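Local coordinates for flagellar hook protein FlgE (Caulobacter crescentus CB15, PDB 5AY6) that probably forms part of the flagellar hook, the universal joint that passes motor torque to the filament, this chain being an internal fragment of the hook subunit, at residues 191-203 with 213-225. Numbering follows the deposited sequence.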
loop_
_atom_site.group_PDB
_atom_site.type_symbol
_atom_site.label_atom_id
_atom_site.label_comp_id
_atom_site.label_asym_id
_atom_site.label_seq_id
_atom_site.Cartn_x
_atom_site.Cartn_y
_atom_site.Cartn_z
ATOM N N PRO A 191 -5.598 -1.811 -5.219
ATOM C CA PRO A 191 -6.329 -2.820 -5.994
ATOM C C PRO A 191 -7.818 -2.859 -5.652
ATOM O O PRO A 191 -8.625 -3.319 -6.465
ATOM C CB PRO A 191 -5.641 -4.132 -5.601
ATOM C CG PRO A 191 -5.054 -3.868 -4.260
ATOM C CD PRO A 191 -4.675 -2.415 -4.242
ATOM N N GLY A 192 -8.174 -2.380 -4.465
ATOM C CA GLY A 192 -9.557 -2.379 -4.033
ATOM C C GLY A 192 -10.321 -1.217 -4.633
ATOM O O GLY A 192 -9.721 -0.234 -5.062
ATOM N N PRO A 193 -11.656 -1.324 -4.668
ATOM C CA PRO A 193 -12.491 -0.239 -5.194
ATOM C C PRO A 193 -12.392 1.024 -4.346
ATOM O O PRO A 193 -12.543 0.949 -3.125
ATOM C CB PRO A 193 -13.907 -0.824 -5.148
ATOM C CG PRO A 193 -13.842 -1.918 -4.141
ATOM C CD PRO A 193 -12.457 -2.483 -4.237
ATOM N N ASN A 194 -12.127 2.156 -4.998
ATOM C CA ASN A 194 -12.059 3.458 -4.341
ATOM C C ASN A 194 -11.014 3.491 -3.242
ATOM O O ASN A 194 -11.134 4.239 -2.270
ATOM C CB ASN A 194 -13.431 3.832 -3.782
ATOM C CG ASN A 194 -14.487 3.882 -4.858
ATOM O OD1 ASN A 194 -14.320 4.565 -5.868
ATOM N ND2 ASN A 194 -15.566 3.136 -4.664
ATOM N N GLN A 195 -9.976 2.685 -3.425
ATOM C CA GLN A 195 -8.962 2.484 -2.407
ATOM C C GLN A 195 -7.605 2.972 -2.895
ATOM O O GLN A 195 -7.229 2.727 -4.040
ATOM C CB GLN A 195 -8.895 1.007 -2.035
ATOM C CG GLN A 195 -7.761 0.640 -1.112
ATOM C CD GLN A 195 -7.516 -0.848 -1.093
ATOM O OE1 GLN A 195 -6.919 -1.404 -2.019
ATOM N NE2 GLN A 195 -7.995 -1.512 -0.047
ATOM N N TRP A 196 -6.879 3.667 -2.028
ATOM C CA TRP A 196 -5.552 4.172 -2.366
ATOM C C TRP A 196 -4.557 3.848 -1.245
ATOM O O TRP A 196 -4.937 3.798 -0.076
ATOM C CB TRP A 196 -5.598 5.685 -2.613
ATOM C CG TRP A 196 -6.430 6.095 -3.806
ATOM C CD1 TRP A 196 -7.787 5.982 -3.943
ATOM C CD2 TRP A 196 -5.954 6.692 -5.020
ATOM N NE1 TRP A 196 -8.180 6.462 -5.168
ATOM C CE2 TRP A 196 -7.077 6.908 -5.847
ATOM C CE3 TRP A 196 -4.691 7.068 -5.485
ATOM C CZ2 TRP A 196 -6.970 7.481 -7.115
ATOM C CZ3 TRP A 196 -4.587 7.637 -6.745
ATOM C CH2 TRP A 196 -5.721 7.834 -7.547
ATOM N N TYR A 197 -3.298 3.614 -1.606
ATOM C CA TYR A 197 -2.230 3.449 -0.617
ATOM C C TYR A 197 -1.521 4.785 -0.449
ATOM O O TYR A 197 -1.122 5.408 -1.436
ATOM C CB TYR A 197 -1.232 2.364 -1.042
ATOM C CG TYR A 197 -1.816 0.973 -1.140
ATOM C CD1 TYR A 197 -2.996 0.645 -0.482
ATOM C CD2 TYR A 197 -1.186 -0.016 -1.884
ATOM C CE1 TYR A 197 -3.531 -0.626 -0.564
ATOM C CE2 TYR A 197 -1.717 -1.290 -1.976
ATOM C CZ TYR A 197 -2.886 -1.590 -1.312
ATOM O OH TYR A 197 -3.416 -2.859 -1.389
ATOM N N ALA A 198 -1.375 5.236 0.793
ATOM C CA ALA A 198 -0.847 6.572 1.047
ATOM C C ALA A 198 0.345 6.575 1.992
ATOM O O ALA A 198 0.458 5.723 2.873
ATOM C CB ALA A 198 -1.946 7.464 1.603
ATOM N N GLU A 199 1.241 7.533 1.786
ATOM C CA GLU A 199 2.323 7.791 2.725
ATOM C C GLU A 199 2.441 9.283 2.976
ATOM O O GLU A 199 2.274 10.095 2.064
ATOM C CB GLU A 199 3.661 7.247 2.204
ATOM C CG GLU A 199 3.660 5.754 1.932
ATOM C CD GLU A 199 4.918 5.270 1.230
ATOM O OE1 GLU A 199 6.017 5.812 1.489
ATOM O OE2 GLU A 199 4.800 4.337 0.413
ATOM N N LEU A 200 2.709 9.639 4.224
ATOM C CA LEU A 200 3.148 10.981 4.551
ATOM C C LEU A 200 4.658 10.919 4.737
ATOM O O LEU A 200 5.168 9.973 5.327
ATOM C CB LEU A 200 2.450 11.502 5.805
ATOM C CG LEU A 200 1.011 11.982 5.590
ATOM C CD1 LEU A 200 0.322 12.193 6.928
ATOM C CD2 LEU A 200 0.999 13.259 4.769
ATOM N N ARG A 201 5.374 11.907 4.216
ATOM C CA ARG A 201 6.826 11.869 4.262
ATOM C C ARG A 201 7.432 13.262 4.266
ATOM O O ARG A 201 6.938 14.170 3.599
ATOM C CB ARG A 201 7.378 11.066 3.074
ATOM C CG ARG A 201 7.006 11.644 1.708
ATOM C CD ARG A 201 7.423 10.731 0.553
ATOM N NE ARG A 201 7.208 11.369 -0.746
ATOM C CZ ARG A 201 8.048 12.243 -1.291
ATOM N NH1 ARG A 201 9.154 12.585 -0.643
ATOM N NH2 ARG A 201 7.786 12.782 -2.477
ATOM N N ALA A 202 8.503 13.419 5.033
ATOM C CA ALA A 202 9.329 14.613 4.980
ATOM C C ALA A 202 10.392 14.403 3.915
ATOM O O ALA A 202 10.518 13.307 3.375
ATOM C CB ALA A 202 9.969 14.892 6.333
ATOM N N LYS A 203 11.147 15.449 3.610
ATOM C CA LYS A 203 12.266 15.325 2.684
ATOM C C LYS A 203 13.276 14.329 3.249
ATOM O O LYS A 203 13.576 14.363 4.446
ATOM C CB LYS A 203 12.916 16.691 2.443
ATOM C CG LYS A 203 14.165 16.656 1.567
ATOM C CD LYS A 203 14.561 18.050 1.097
ATOM C CE LYS A 203 15.803 18.001 0.214
ATOM N NZ LYS A 203 16.027 19.281 -0.515
ATOM N N GLY A 213 12.775 9.556 5.005
ATOM C CA GLY A 213 11.868 10.609 5.426
ATOM C C GLY A 213 10.423 10.221 5.694
ATOM O O GLY A 213 9.586 11.086 5.973
ATOM N N GLN A 214 10.112 8.933 5.621
ATOM C CA GLN A 214 8.738 8.494 5.849
ATOM C C GLN A 214 8.237 8.842 7.258
ATOM O O GLN A 214 8.925 8.619 8.262
ATOM C CB GLN A 214 8.605 6.992 5.611
ATOM C CG GLN A 214 7.167 6.530 5.433
ATOM C CD GLN A 214 7.057 5.032 5.270
ATOM O OE1 GLN A 214 7.121 4.284 6.249
ATOM N NE2 GLN A 214 6.886 4.579 4.032
ATOM N N ILE A 215 7.024 9.384 7.309
ATOM C CA ILE A 215 6.386 9.805 8.554
ATOM C C ILE A 215 5.333 8.789 8.981
ATOM O O ILE A 215 5.289 8.367 10.141
ATOM C CB ILE A 215 5.742 11.198 8.390
ATOM C CG1 ILE A 215 6.824 12.257 8.173
ATOM C CG2 ILE A 215 4.871 11.554 9.599
ATOM C CD1 ILE A 215 6.280 13.613 7.762
ATOM N N SER A 216 4.493 8.387 8.033
ATOM C CA SER A 216 3.441 7.416 8.312
ATOM C C SER A 216 2.884 6.837 7.024
ATOM O O SER A 216 3.114 7.367 5.940
ATOM C CB SER A 216 2.312 8.058 9.114
ATOM O OG SER A 216 1.642 9.019 8.317
ATOM N N THR A 217 2.149 5.737 7.146
ATOM C CA THR A 217 1.533 5.108 5.985
ATOM C C THR A 217 0.105 4.721 6.320
ATOM O O THR A 217 -0.251 4.597 7.493
ATOM C CB THR A 217 2.302 3.854 5.529
ATOM O OG1 THR A 217 2.128 2.806 6.489
ATOM C CG2 THR A 217 3.784 4.153 5.374
ATOM N N GLY A 218 -0.716 4.526 5.295
ATOM C CA GLY A 218 -2.095 4.159 5.526
ATOM C C GLY A 218 -2.864 3.904 4.249
ATOM O O GLY A 218 -2.466 4.343 3.170
ATOM N N ILE A 219 -3.965 3.178 4.383
ATOM C CA ILE A 219 -4.882 2.948 3.281
ATOM C C ILE A 219 -6.040 3.930 3.386
ATOM O O ILE A 219 -6.703 4.017 4.419
ATOM C CB ILE A 219 -5.407 1.506 3.276
ATOM C CG1 ILE A 219 -4.234 0.524 3.200
ATOM C CG2 ILE A 219 -6.361 1.298 2.116
ATOM C CD1 ILE A 219 -4.638 -0.936 3.230
ATOM N N ILE A 220 -6.259 4.691 2.320
ATOM C CA ILE A 220 -7.332 5.674 2.293
ATOM C C ILE A 220 -8.497 5.130 1.473
ATOM O O ILE A 220 -8.290 4.546 0.406
ATOM C CB ILE A 220 -6.843 7.019 1.711
ATOM C CG1 ILE A 220 -5.809 7.654 2.644
ATOM C CG2 ILE A 220 -8.002 7.975 1.499
ATOM C CD1 ILE A 220 -5.272 8.980 2.141
ATOM N N GLU A 221 -9.716 5.304 1.981
ATOM C CA GLU A 221 -10.905 4.836 1.280
ATOM C C GLU A 221 -11.821 5.997 0.910
ATOM O O GLU A 221 -11.937 6.979 1.647
ATOM C CB GLU A 221 -11.673 3.823 2.131
ATOM C CG GLU A 221 -10.892 2.563 2.476
ATOM C CD GLU A 221 -10.987 1.487 1.405
ATOM O OE1 GLU A 221 -11.096 1.832 0.210
ATOM O OE2 GLU A 221 -10.946 0.291 1.763
ATOM N N PHE A 222 -12.471 5.881 -0.241
ATOM C CA PHE A 222 -13.476 6.858 -0.642
ATOM C C PHE A 222 -14.827 6.180 -0.812
ATOM O O PHE A 222 -14.906 4.962 -0.960
ATOM C CB PHE A 222 -13.068 7.560 -1.937
ATOM C CG PHE A 222 -11.834 8.406 -1.806
ATOM C CD1 PHE A 222 -10.577 7.864 -2.037
ATOM C CD2 PHE A 222 -11.930 9.742 -1.458
ATOM C CE1 PHE A 222 -9.442 8.641 -1.921
ATOM C CE2 PHE A 222 -10.799 10.524 -1.339
ATOM C CZ PHE A 222 -9.550 9.972 -1.570
ATOM N N THR A 223 -15.895 6.968 -0.776
ATOM C CA THR A 223 -17.219 6.435 -1.064
ATOM C C THR A 223 -17.370 6.259 -2.570
ATOM O O THR A 223 -16.546 6.747 -3.345
ATOM C CB THR A 223 -18.336 7.353 -0.539
ATOM O OG1 THR A 223 -18.333 8.583 -1.276
ATOM C CG2 THR A 223 -18.135 7.644 0.939
ATOM N N THR A 224 -18.429 5.571 -2.984
ATOM C CA THR A 224 -18.702 5.380 -4.403
ATOM C C THR A 224 -18.977 6.711 -5.103
ATOM O O THR A 224 -18.945 6.794 -6.329
ATOM C CB THR A 224 -19.892 4.433 -4.619
ATOM O OG1 THR A 224 -20.989 4.846 -3.794
ATOM C CG2 THR A 224 -19.509 3.008 -4.256
ATOM N N ASP A 225 -19.237 7.750 -4.315
ATOM C CA ASP A 225 -19.496 9.078 -4.852
ATOM C C ASP A 225 -18.241 9.950 -4.832
ATOM O O ASP A 225 -18.289 11.127 -5.193
ATOM C CB ASP A 225 -20.618 9.760 -4.065
ATOM C CG ASP A 225 -21.911 8.961 -4.074
ATOM O OD1 ASP A 225 -22.170 8.244 -5.065
ATOM O OD2 ASP A 225 -22.673 9.054 -3.086
#
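Leu200 O takes two backbone donors from the facing strand, Ile215 N at 2.8 Å and Ser216 N at 3.2 Å, both reaching it from the same face of its carbonyl plane. Two residues opposite one define a classic beta bulge, and the register accordingly slips by one, pairing Arg201 with Gln214. The extra residue, Ile215, turns its side chain toward 191-203 and lays CD1 3.5 Å from Ala202 N. Beside the bulge, Gln214 NE2, which also bonds Pro147 O, donates to Glu199 OE1 (3.0 Å), arriving from above the carboxylate plane while the acceptor lies near the plane of the amide. Glu199 CG stands anti to its own carbonyl carbon (chi1 -59°) with the chain extended beyond it, carrying the buried carboxylate to Tyr145 OH, Met152 N and Ser153 OG as well. A leucine here would probably leave those partners without their mate and cost Gln214 NE2 one of its two bonds. Strands 195-202 and 214-222, antiparallel at 166°, form a hairpin within a five-stranded sheet of the FlaE D2 family region, flanked by strands 180-189 and 228-230. On the sheet face of Trp196 and Ile220, Ile220 CD1 meets Ala198 CB at 3.7 Å. Farther along, Phe222 directs its edge toward the face of the five-membered ring of Trp196, an offset T-shaped pair with planes 81° apart and CE1 of Phe222 3.7 Å from CD1 of Trp196.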